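Local atomic coordinates of response regulator receiver domain protein (CheY-like) (Methylobacillus flagellatus KT, PDB entry 3I42), a protein that probably acts as a CheY-like response regulator receiver domain, taking up a phosphoryl group on a conserved aspartate in bacterial signal transduction. Residues Q5-E10 with D31-G36; A50-L55 with K79-S84; K20-M25 with I107-L112. All coordinates share one frame; numbering follows the deposited sequence.

Interaction 1: residues Q5-E10 with D31-G36; sequences QALIVE and DYVMSG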
loop_
_atom_site.group_PDB
_atom_site.type_symbol
_atom_site.label_atom_id
_atom_site.label_comp_id
_atom_site.label_asym_id
_atom_site.label_seq_id
_atom_site.Cartn_x
_atom_site.Cartn_y
_atom_site.Cartn_z
ATOM N N GLN A 5 -12.977 -5.170 16.991
ATOM C CA GLN A 5 -12.016 -5.038 18.084
ATOM C C GLN A 5 -10.673 -4.502 17.580
ATOM O O GLN A 5 -10.085 -5.058 16.654
ATOM C CB GLN A 5 -11.789 -6.388 18.750
ATOM C CG GLN A 5 -12.780 -6.736 19.848
ATOM C CD GLN A 5 -12.297 -7.948 20.633
ATOM O OE1 GLN A 5 -12.109 -7.883 21.861
ATOM N NE2 GLN A 5 -12.048 -9.052 19.917
ATOM N N ALA A 6 -10.172 -3.456 18.218
ATOM C CA ALA A 6 -8.978 -2.792 17.725
ATOM C C ALA A 6 -7.905 -2.810 18.797
ATOM O O ALA A 6 -8.213 -2.753 19.976
ATOM C CB ALA A 6 -9.292 -1.360 17.304
ATOM N N LEU A 7 -6.649 -2.919 18.364
ATOM C CA LEU A 7 -5.502 -2.770 19.235
ATOM C C LEU A 7 -4.746 -1.544 18.784
ATOM O O LEU A 7 -4.431 -1.379 17.607
ATOM C CB LEU A 7 -4.591 -4.014 19.193
ATOM C CG LEU A 7 -3.278 -3.948 20.019
ATOM C CD1 LEU A 7 -3.519 -4.177 21.493
ATOM C CD2 LEU A 7 -2.228 -4.950 19.517
ATOM N N ILE A 8 -4.475 -0.679 19.740
ATOM C CA ILE A 8 -3.700 0.500 19.490
ATOM C C ILE A 8 -2.317 0.334 20.095
ATOM O O ILE A 8 -2.186 -0.004 21.275
ATOM C CB ILE A 8 -4.371 1.731 20.136
ATOM C CG1 ILE A 8 -5.728 1.980 19.508
ATOM C CG2 ILE A 8 -3.487 2.964 20.019
ATOM C CD1 ILE A 8 -6.669 2.748 20.520
ATOM N N VAL A 9 -1.290 0.600 19.289
ATOM C CA VAL A 9 0.095 0.532 19.763
ATOM C C VAL A 9 0.732 1.908 19.732
ATOM O O VAL A 9 1.051 2.463 18.662
ATOM C CB VAL A 9 0.961 -0.475 18.935
ATOM C CG1 VAL A 9 2.362 -0.573 19.546
ATOM C CG2 VAL A 9 0.283 -1.868 18.870
ATOM N N GLU A 10 0.956 2.444 20.915
ATOM C CA GLU A 10 1.270 3.850 21.047
ATOM C C GLU A 10 1.789 4.039 22.454
ATOM O O GLU A 10 1.136 3.596 23.419
ATOM C CB GLU A 10 -0.020 4.678 20.816
ATOM C CG GLU A 10 -0.005 6.088 21.383
ATOM C CD GLU A 10 1.170 6.917 20.887
ATOM O OE1 GLU A 10 1.363 6.995 19.653
ATOM O OE2 GLU A 10 1.897 7.503 21.732
ATOM N N ASP A 31 -8.298 -1.736 22.821
ATOM C CA ASP A 31 -7.248 -1.732 23.854
ATOM C C ASP A 31 -6.043 -1.004 23.312
ATOM O O ASP A 31 -5.850 -0.882 22.104
ATOM C CB ASP A 31 -6.766 -3.151 24.208
ATOM C CG ASP A 31 -7.906 -4.137 24.422
ATOM O OD1 ASP A 31 -9.014 -3.697 24.787
ATOM O OD2 ASP A 31 -7.689 -5.359 24.229
ATOM N N TYR A 32 -5.200 -0.569 24.214
ATOM C CA TYR A 32 -3.946 -0.025 23.801
ATOM C C TYR A 32 -2.815 -0.668 24.597
ATOM O O TYR A 32 -3.004 -1.082 25.742
ATOM C CB TYR A 32 -3.941 1.500 23.909
ATOM C CG TYR A 32 -3.845 2.118 25.307
ATOM C CD1 TYR A 32 -2.606 2.295 25.931
ATOM C CD2 TYR A 32 -5.001 2.594 25.971
ATOM C CE1 TYR A 32 -2.512 2.875 27.199
ATOM C CE2 TYR A 32 -4.933 3.172 27.245
ATOM C CZ TYR A 32 -3.677 3.311 27.848
ATOM O OH TYR A 32 -3.570 3.894 29.091
ATOM N N VAL A 33 -1.647 -0.741 23.979
ATOM C CA VAL A 33 -0.442 -1.139 24.662
ATOM C C VAL A 33 0.587 -0.113 24.289
ATOM O O VAL A 33 0.408 0.610 23.313
ATOM C CB VAL A 33 0.009 -2.560 24.222
ATOM C CG1 VAL A 33 -0.914 -3.585 24.786
ATOM C CG2 VAL A 33 0.054 -2.649 22.720
ATOM N N MET A 34 1.669 -0.039 25.046
ATOM C CA MET A 34 2.614 1.080 24.880
ATOM C C MET A 34 4.004 0.670 24.338
ATOM O O MET A 34 4.928 1.481 24.309
ATOM C CB MET A 34 2.702 1.905 26.178
ATOM C CG MET A 34 1.421 2.737 26.493
ATOM S SD MET A 34 1.411 3.582 28.147
ATOM C CE MET A 34 0.967 2.210 29.205
ATOM N N SER A 35 4.144 -0.569 23.869
ATOM C CA SER A 35 5.425 -1.053 23.300
ATOM C C SER A 35 5.193 -2.190 22.326
ATOM O O SER A 35 4.145 -2.864 22.372
ATOM C CB SER A 35 6.387 -1.527 24.411
ATOM O OG SER A 35 5.837 -2.649 25.100
ATOM N N GLY A 36 6.182 -2.409 21.461
ATOM C CA GLY A 36 6.172 -3.567 20.559
ATOM C C GLY A 36 6.031 -4.880 21.314
ATOM O O GLY A 36 5.199 -5.712 20.961
#
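Strands 5-9 and 31-33 run parallel at one margin of the central sheet, the outer strand 28-33 having been returned to its neighbour by helix 13-25 in a beta-alpha-beta crossover. Four backbone bonds tie them. Ala6 O receives Asp31 N, Asp31 O takes Ile8 N at 2.7 Å, Ile8 O is met by Val33 N nearly along its C=O axis, and Val33 O takes Glu10 N at 3.1 Å. Ile8 therefore uses both its N-H and its carbonyl toward the outer strand.

Its side chain lies on the face covered by helix 13-25. CB sits 3.8 Å from Tyr32 CB, the two side chains crossing obliquely. CG2, anti to the backbone N, skirts Tyr32 CB at 4.2 Å. CG1, beside the backbone N, passes 3.9 Å from Asp31 O, and CD1 remains 4.0 Å from that same oxygen while reaching the helix at Leu23. The beta-branch suits an extended strand, and the long branch reaches the helix. Tyr32 instead holds CG in the crowded position between its backbone N and carbonyl carbon (chi1 74°), and its ring leads away from strand 5-9, toward Gln13 and Ala16.

On the other face, beneath helix 36-45, Val9 and Val33 point the same way with their CG2 atoms 3.9 Å apart, while Leu7 CD1 crosses toward Val33 CG2 at 4.1 Å. Asp31, near the margin, bonds through OD2 to the Tyr48 hydroxyl, and Glu10 OE2 accepts from Tyr12 N. The chemistry is thus shared out: the amides of Ile8, Asp31 and Val33 are satisfied between the two strands, Leu7, Val9 and Val33 pack on one face while Ile8 meets Tyr32 at its CB on the other, and the carboxylate of Glu10 lies at the C-terminal end of the strand, where acidic groups gather in receiver domains.

Interaction 2: residues A50-L55 with K79-S84; sequences AVFIDL and KFVAVS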
loop_
_atom_site.group_PDB
_atom_site.type_symbol
_atom_site.label_atom_id
_atom_site.label_comp_id
_atom_site.label_asym_id
_atom_site.label_seq_id
_atom_site.Cartn_x
_atom_site.Cartn_y
_atom_site.Cartn_z
ATOM N N ALA A 50 -8.441 -4.990 13.779
ATOM C CA ALA A 50 -7.593 -3.891 13.296
ATOM C C ALA A 50 -6.534 -3.566 14.333
ATOM O O ALA A 50 -6.811 -3.523 15.522
ATOM C CB ALA A 50 -8.423 -2.653 12.997
ATOM N N VAL A 51 -5.312 -3.354 13.866
ATOM C CA VAL A 51 -4.203 -3.026 14.746
ATOM C C VAL A 51 -3.598 -1.718 14.245
ATOM O O VAL A 51 -3.198 -1.626 13.075
ATOM C CB VAL A 51 -3.144 -4.176 14.776
ATOM C CG1 VAL A 51 -1.926 -3.818 15.637
ATOM C CG2 VAL A 51 -3.775 -5.499 15.253
ATOM N N PHE A 52 -3.540 -0.710 15.115
ATOM C CA PHE A 52 -3.008 0.620 14.732
ATOM C C PHE A 52 -1.648 0.783 15.331
ATOM O O PHE A 52 -1.512 0.729 16.555
ATOM C CB PHE A 52 -3.905 1.780 15.192
ATOM C CG PHE A 52 -5.289 1.720 14.611
ATOM C CD1 PHE A 52 -5.605 2.459 13.485
ATOM C CD2 PHE A 52 -6.263 0.922 15.207
ATOM C CE1 PHE A 52 -6.858 2.407 12.929
ATOM C CE2 PHE A 52 -7.543 0.843 14.672
ATOM C CZ PHE A 52 -7.843 1.579 13.514
ATOM N N ILE A 53 -0.646 0.957 14.469
ATOM C CA ILE A 53 0.744 0.976 14.932
ATOM C C ILE A 53 1.398 2.320 14.654
ATOM O O ILE A 53 1.548 2.703 13.499
ATOM C CB ILE A 53 1.589 -0.162 14.275
ATOM C CG1 ILE A 53 1.066 -1.536 14.678
ATOM C CG2 ILE A 53 3.058 -0.071 14.694
ATOM C CD1 ILE A 53 1.390 -2.618 13.670
ATOM N N ASP A 54 1.783 3.029 15.713
ATOM C CA ASP A 54 2.647 4.180 15.590
ATOM C C ASP A 54 3.968 3.750 14.986
ATOM O O ASP A 54 4.518 2.701 15.342
ATOM C CB ASP A 54 2.862 4.821 16.959
ATOM C CG ASP A 54 3.361 6.269 16.861
ATOM O OD1 ASP A 54 4.426 6.528 16.241
ATOM O OD2 ASP A 54 2.668 7.155 17.409
ATOM N N LEU A 55 4.491 4.531 14.054
ATOM C CA LEU A 55 5.690 4.088 13.365
ATOM C C LEU A 55 6.946 4.336 14.203
ATOM O O LEU A 55 8.027 3.817 13.875
ATOM C CB LEU A 55 5.804 4.715 11.970
ATOM C CG LEU A 55 4.781 4.281 10.932
ATOM C CD1 LEU A 55 5.137 4.866 9.570
ATOM C CD2 LEU A 55 4.644 2.770 10.810
ATOM N N LYS A 79 -6.251 -6.446 10.093
ATOM C CA LYS A 79 -5.808 -5.379 9.204
ATOM C C LYS A 79 -4.906 -4.507 10.031
ATOM O O LYS A 79 -5.177 -4.317 11.224
ATOM C CB LYS A 79 -7.004 -4.583 8.723
ATOM C CG LYS A 79 -8.040 -5.415 7.977
ATOM C CD LYS A 79 -7.710 -5.549 6.526
ATOM C CE LYS A 79 -7.178 -6.946 6.228
ATOM N NZ LYS A 79 -7.464 -7.363 4.827
ATOM N N PHE A 80 -3.829 -4.014 9.410
ATOM C CA PHE A 80 -2.761 -3.292 10.095
ATOM C C PHE A 80 -2.695 -1.914 9.507
ATOM O O PHE A 80 -2.635 -1.783 8.287
ATOM C CB PHE A 80 -1.384 -4.003 9.921
ATOM C CG PHE A 80 -1.331 -5.357 10.578
ATOM C CD1 PHE A 80 -0.988 -5.479 11.902
ATOM C CD2 PHE A 80 -1.686 -6.512 9.865
ATOM C CE1 PHE A 80 -1.007 -6.729 12.549
ATOM C CE2 PHE A 80 -1.682 -7.779 10.480
ATOM C CZ PHE A 80 -1.349 -7.873 11.837
ATOM N N VAL A 81 -2.665 -0.901 10.382
ATOM C CA VAL A 81 -2.735 0.508 9.989
ATOM C C VAL A 81 -1.493 1.205 10.505
ATOM O O VAL A 81 -1.193 1.109 11.691
ATOM C CB VAL A 81 -3.968 1.209 10.659
ATOM C CG1 VAL A 81 -4.211 2.580 10.056
ATOM C CG2 VAL A 81 -5.212 0.339 10.544
ATOM N N ALA A 82 -0.775 1.908 9.632
ATOM C CA ALA A 82 0.402 2.691 10.012
ATOM C C ALA A 82 -0.053 4.062 10.444
ATOM O O ALA A 82 -0.831 4.708 9.744
ATOM C CB ALA A 82 1.337 2.866 8.840
ATOM N N VAL A 83 0.486 4.545 11.546
ATOM C CA VAL A 83 0.121 5.858 12.022
ATOM C C VAL A 83 1.404 6.655 12.093
ATOM O O VAL A 83 2.279 6.351 12.898
ATOM C CB VAL A 83 -0.548 5.773 13.410
ATOM C CG1 VAL A 83 -0.781 7.161 13.987
ATOM C CG2 VAL A 83 -1.850 4.939 13.327
ATOM N N SER A 84 1.528 7.644 11.221
ATOM C CA SER A 84 2.775 8.362 11.099
ATOM C C SER A 84 2.573 9.848 11.239
ATOM O O SER A 84 1.543 10.376 10.840
ATOM C CB SER A 84 3.383 8.093 9.727
ATOM O OG SER A 84 4.624 8.804 9.594
#
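The middle of the receiver domain's parallel sheet is formed by strands 50-54 and 79-84, joined in a beta-alpha-beta unit through helix 62-71. Five backbone bonds run the full length of the pair. Val51 N gives to Lys79 O, Val51 O receives Val81 N at 2.8 Å, and Ile53 N meets Val81 O almost straight (174° at the hydrogen). Farther along, Val83 N approaches Ile53 O from above the carbonyl plane, 36° out of it, and Leu55 N closes the ladder on Val83 O at 3.1 Å.

On the face under helix 109-119, Phe52 and Val81 lie side by side. The ring's CD1 is 3.5 Å from Val81 CB and its CE1 3.6 Å from Val81 CG2, so the valine lies obliquely against the CD1-CE1 side of the ring. Phe52 also meets the Phe19 ring, Leu112 and Leu116, filling the buried layer between sheet and helices. An alanine here would remove the ring and would probably leave Val81 and these leucines poorly packed, loosening the hold of helix 109-119 on the sheet.

The opposite face is also apolar along Val51, Ile53 and Phe80. Phe80 CD1 rests 3.8 Å from Val51 CB and 4.1 Å from Ile53 CD1, and Phe80 and Ile53 both touch helix 62-71. Beyond the strand, Leu55 splits its methyls: CD2 meets Ala82 CB at 3.9 Å and CD1 meets Ser84 CB at 3.7 Å; small residues at both places leave room for it.

Asp54, the predicted phosphoacceptor and unmodified here, has CG anti to its backbone N; OD1 accepts from Asn56 N and OD2 pairs with Lys105. A buried hydrophobic strand delivering an aspartate to its C-terminal end, with a lysine beside it, is the classic receiver-domain phosphorylation site of the CheY fold.

Interaction 3: residues K20-M25 with I107-L112; sequences KELLEM and IDIASL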
loop_
_atom_site.group_PDB
_atom_site.type_symbol
_atom_site.label_atom_id
_atom_site.label_comp_id
_atom_site.label_asym_id
_atom_site.label_seq_id
_atom_site.Cartn_x
_atom_site.Cartn_y
_atom_site.Cartn_z
ATOM N N LYS A 20 -8.237 5.774 21.562
ATOM C CA LYS A 20 -9.192 4.784 22.027
ATOM C C LYS A 20 -10.642 5.344 22.146
ATOM O O LYS A 20 -11.625 4.637 21.839
ATOM C CB LYS A 20 -8.681 4.252 23.348
ATOM C CG LYS A 20 -9.569 3.276 24.080
ATOM C CD LYS A 20 -9.007 3.197 25.491
ATOM C CE LYS A 20 -9.372 1.926 26.226
ATOM N NZ LYS A 20 -10.810 1.880 26.585
ATOM N N GLU A 21 -10.765 6.601 22.582
ATOM C CA GLU A 21 -12.068 7.307 22.644
ATOM C C GLU A 21 -12.686 7.459 21.266
ATOM O O GLU A 21 -13.862 7.187 21.054
ATOM C CB GLU A 21 -11.866 8.714 23.191
ATOM C CG GLU A 21 -11.671 8.845 24.689
ATOM C CD GLU A 21 -11.842 10.313 25.151
ATOM O OE1 GLU A 21 -10.820 10.977 25.499
ATOM O OE2 GLU A 21 -13.015 10.794 25.133
ATOM N N LEU A 22 -11.877 7.887 20.310
ATOM C CA LEU A 22 -12.365 8.059 18.966
ATOM C C LEU A 22 -12.877 6.755 18.383
ATOM O O LEU A 22 -13.962 6.744 17.782
ATOM C CB LEU A 22 -11.277 8.631 18.067
ATOM C CG LEU A 22 -10.647 10.001 18.345
ATOM C CD1 LEU A 22 -9.581 10.305 17.289
ATOM C CD2 LEU A 22 -11.691 11.140 18.442
ATOM N N LEU A 23 -12.090 5.673 18.510
ATOM C CA LEU A 23 -12.476 4.376 17.959
ATOM C C LEU A 23 -13.800 3.945 18.584
ATOM O O LEU A 23 -14.697 3.438 17.891
ATOM C CB LEU A 23 -11.396 3.300 18.215
ATOM C CG LEU A 23 -10.079 3.424 17.437
ATOM C CD1 LEU A 23 -9.100 2.377 17.850
ATOM C CD2 LEU A 23 -10.336 3.281 15.956
ATOM N N GLU A 24 -13.915 4.139 19.891
ATOM C CA GLU A 24 -15.136 3.792 20.609
ATOM C C GLU A 24 -16.359 4.604 20.156
ATOM O O GLU A 24 -17.434 4.060 19.950
ATOM C CB GLU A 24 -14.909 3.949 22.100
ATOM C CG GLU A 24 -14.059 2.824 22.654
ATOM C CD GLU A 24 -13.784 2.987 24.144
ATOM O OE1 GLU A 24 -13.870 4.141 24.654
ATOM O OE2 GLU A 24 -13.485 1.960 24.808
ATOM N N MET A 25 -16.176 5.898 19.952
ATOM C CA MET A 25 -17.245 6.715 19.384
ATOM C C MET A 25 -17.697 6.201 18.021
ATOM O O MET A 25 -18.815 6.473 17.594
ATOM C CB MET A 25 -16.782 8.153 19.243
ATOM C CG MET A 25 -16.900 8.995 20.506
ATOM S SD MET A 25 -16.507 10.709 20.078
ATOM C CE MET A 25 -17.230 10.781 18.484
ATOM N N ILE A 107 -4.688 12.350 14.402
ATOM C CA ILE A 107 -5.798 11.471 14.036
ATOM C C ILE A 107 -7.137 12.118 14.402
ATOM O O ILE A 107 -7.267 12.783 15.430
ATOM C CB ILE A 107 -5.672 10.056 14.719
ATOM C CG1 ILE A 107 -4.363 9.339 14.322
ATOM C CG2 ILE A 107 -6.835 9.154 14.358
ATOM C CD1 ILE A 107 -4.075 9.293 12.819
ATOM N N ASP A 108 -8.145 11.906 13.571
ATOM C CA ASP A 108 -9.494 12.345 13.907
ATOM C C ASP A 108 -10.534 11.400 13.320
ATOM O O ASP A 108 -10.208 10.563 12.475
ATOM C CB ASP A 108 -9.720 13.818 13.483
ATOM C CG ASP A 108 -9.623 14.035 11.977
ATOM O OD1 ASP A 108 -9.604 13.056 11.197
ATOM O OD2 ASP A 108 -9.576 15.213 11.569
ATOM N N ILE A 109 -11.780 11.544 13.761
ATOM C CA ILE A 109 -12.871 10.651 13.360
ATOM C C ILE A 109 -13.070 10.556 11.849
ATOM O O ILE A 109 -13.495 9.510 11.346
ATOM C CB ILE A 109 -14.180 11.035 14.104
ATOM C CG1 ILE A 109 -14.288 10.204 15.377
ATOM C CG2 ILE A 109 -15.424 10.837 13.231
ATOM C CD1 ILE A 109 -14.694 11.005 16.560
ATOM N N ALA A 110 -12.759 11.633 11.125
ATOM C CA ALA A 110 -13.007 11.685 9.675
ATOM C C ALA A 110 -12.028 10.809 8.912
ATOM O O ALA A 110 -12.359 10.236 7.869
ATOM C CB ALA A 110 -12.906 13.113 9.155
ATOM N N SER A 111 -10.804 10.760 9.400
ATOM C CA SER A 111 -9.775 9.986 8.726
ATOM C C SER A 111 -9.924 8.508 9.108
ATOM O O SER A 111 -9.700 7.618 8.279
ATOM C CB SER A 111 -8.393 10.566 9.041
ATOM O OG SER A 111 -8.159 10.601 10.443
ATOM N N LEU A 112 -10.372 8.260 10.347
ATOM C CA LEU A 112 -10.652 6.907 10.837
ATOM C C LEU A 112 -11.847 6.231 10.213
ATOM O O LEU A 112 -11.801 5.045 9.899
ATOM C CB LEU A 112 -10.843 6.876 12.362
ATOM C CG LEU A 112 -9.611 6.822 13.247
ATOM C CD1 LEU A 112 -10.069 6.942 14.697
ATOM C CD2 LEU A 112 -8.844 5.524 13.006
#
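CG of Leu22 stands anti to its carbonyl carbon (chi1 -61°) and the chain continues extended (chi2 180°), which sends both methyls from helix 13-25 toward residues 107-109, the loop and start of helix 109-119. These two helices cover the same face of the alternating beta-alpha receiver fold, and here they meet across 82 residues of sequence through apolar side chains, with Leu22 also lying against the backbone of Ile107 and Asp108.

Leu22 does most of the work. Its CD1 settles over the loop leading into the second helix, 3.9 Å from Ile107 O and 4.0 Å from Asp108 CA. CD2 turns to the helix itself and meets Ile109 CD1 at 3.5 Å, the two side chains crossing obliquely. Its CB is approached by Leu112 CD1 at 4.0 Å. A leucine suits this place because its fork can address loop and helix together, one methyl for each.

Deeper in, Leu23 starts out away from helix 109-119, but its tip swings back: CD2 comes within 3.9 Å of Leu112 CD1, the two leucines crossing at about a right angle. Both also touch Phe52 of the sheet, so both leucines and Phe52 pack together where the two helices meet the sheet. Farther out, Met25 lies at the exposed margin beside Ile109.

Leu22 bears on the start of helix 109-119, and that start is secured by a polar side chain that faces the other way. Asp108 is the N-cap residue, a role that its short carboxylate fills well because it can bend back over the first turn: OD1 accepts Ser111 N at 3.2 Å, met nearly along the carboxylate C-O axis.

How the interactions relate
Interactions 1 and 2 are neighbouring pairs of one sheet, their centres about 9 Å apart, stitched together where Leu7 O lies 2.7 Å from Phe52 N. Interaction 3 packs on the face that carries Ile8 and Phe52: Ile8 CD1 touches Leu23 CD1 at 3.6 Å, and Phe52 CE1 meets Leu112 CD2 at 3.7 Å. At the C-terminal ends of the strands the first two contacts converge on the predicted phosphorylation site. There Glu10 OE1 and Asp54 OD2 are only 2.6 Å apart and may share a proton, with at least one pKa probably raised; in related receiver domains such acids typically bind magnesium. Val83 CG1 against Ile107 CD1, at 4.1 Å, links interaction 2 to interaction 3.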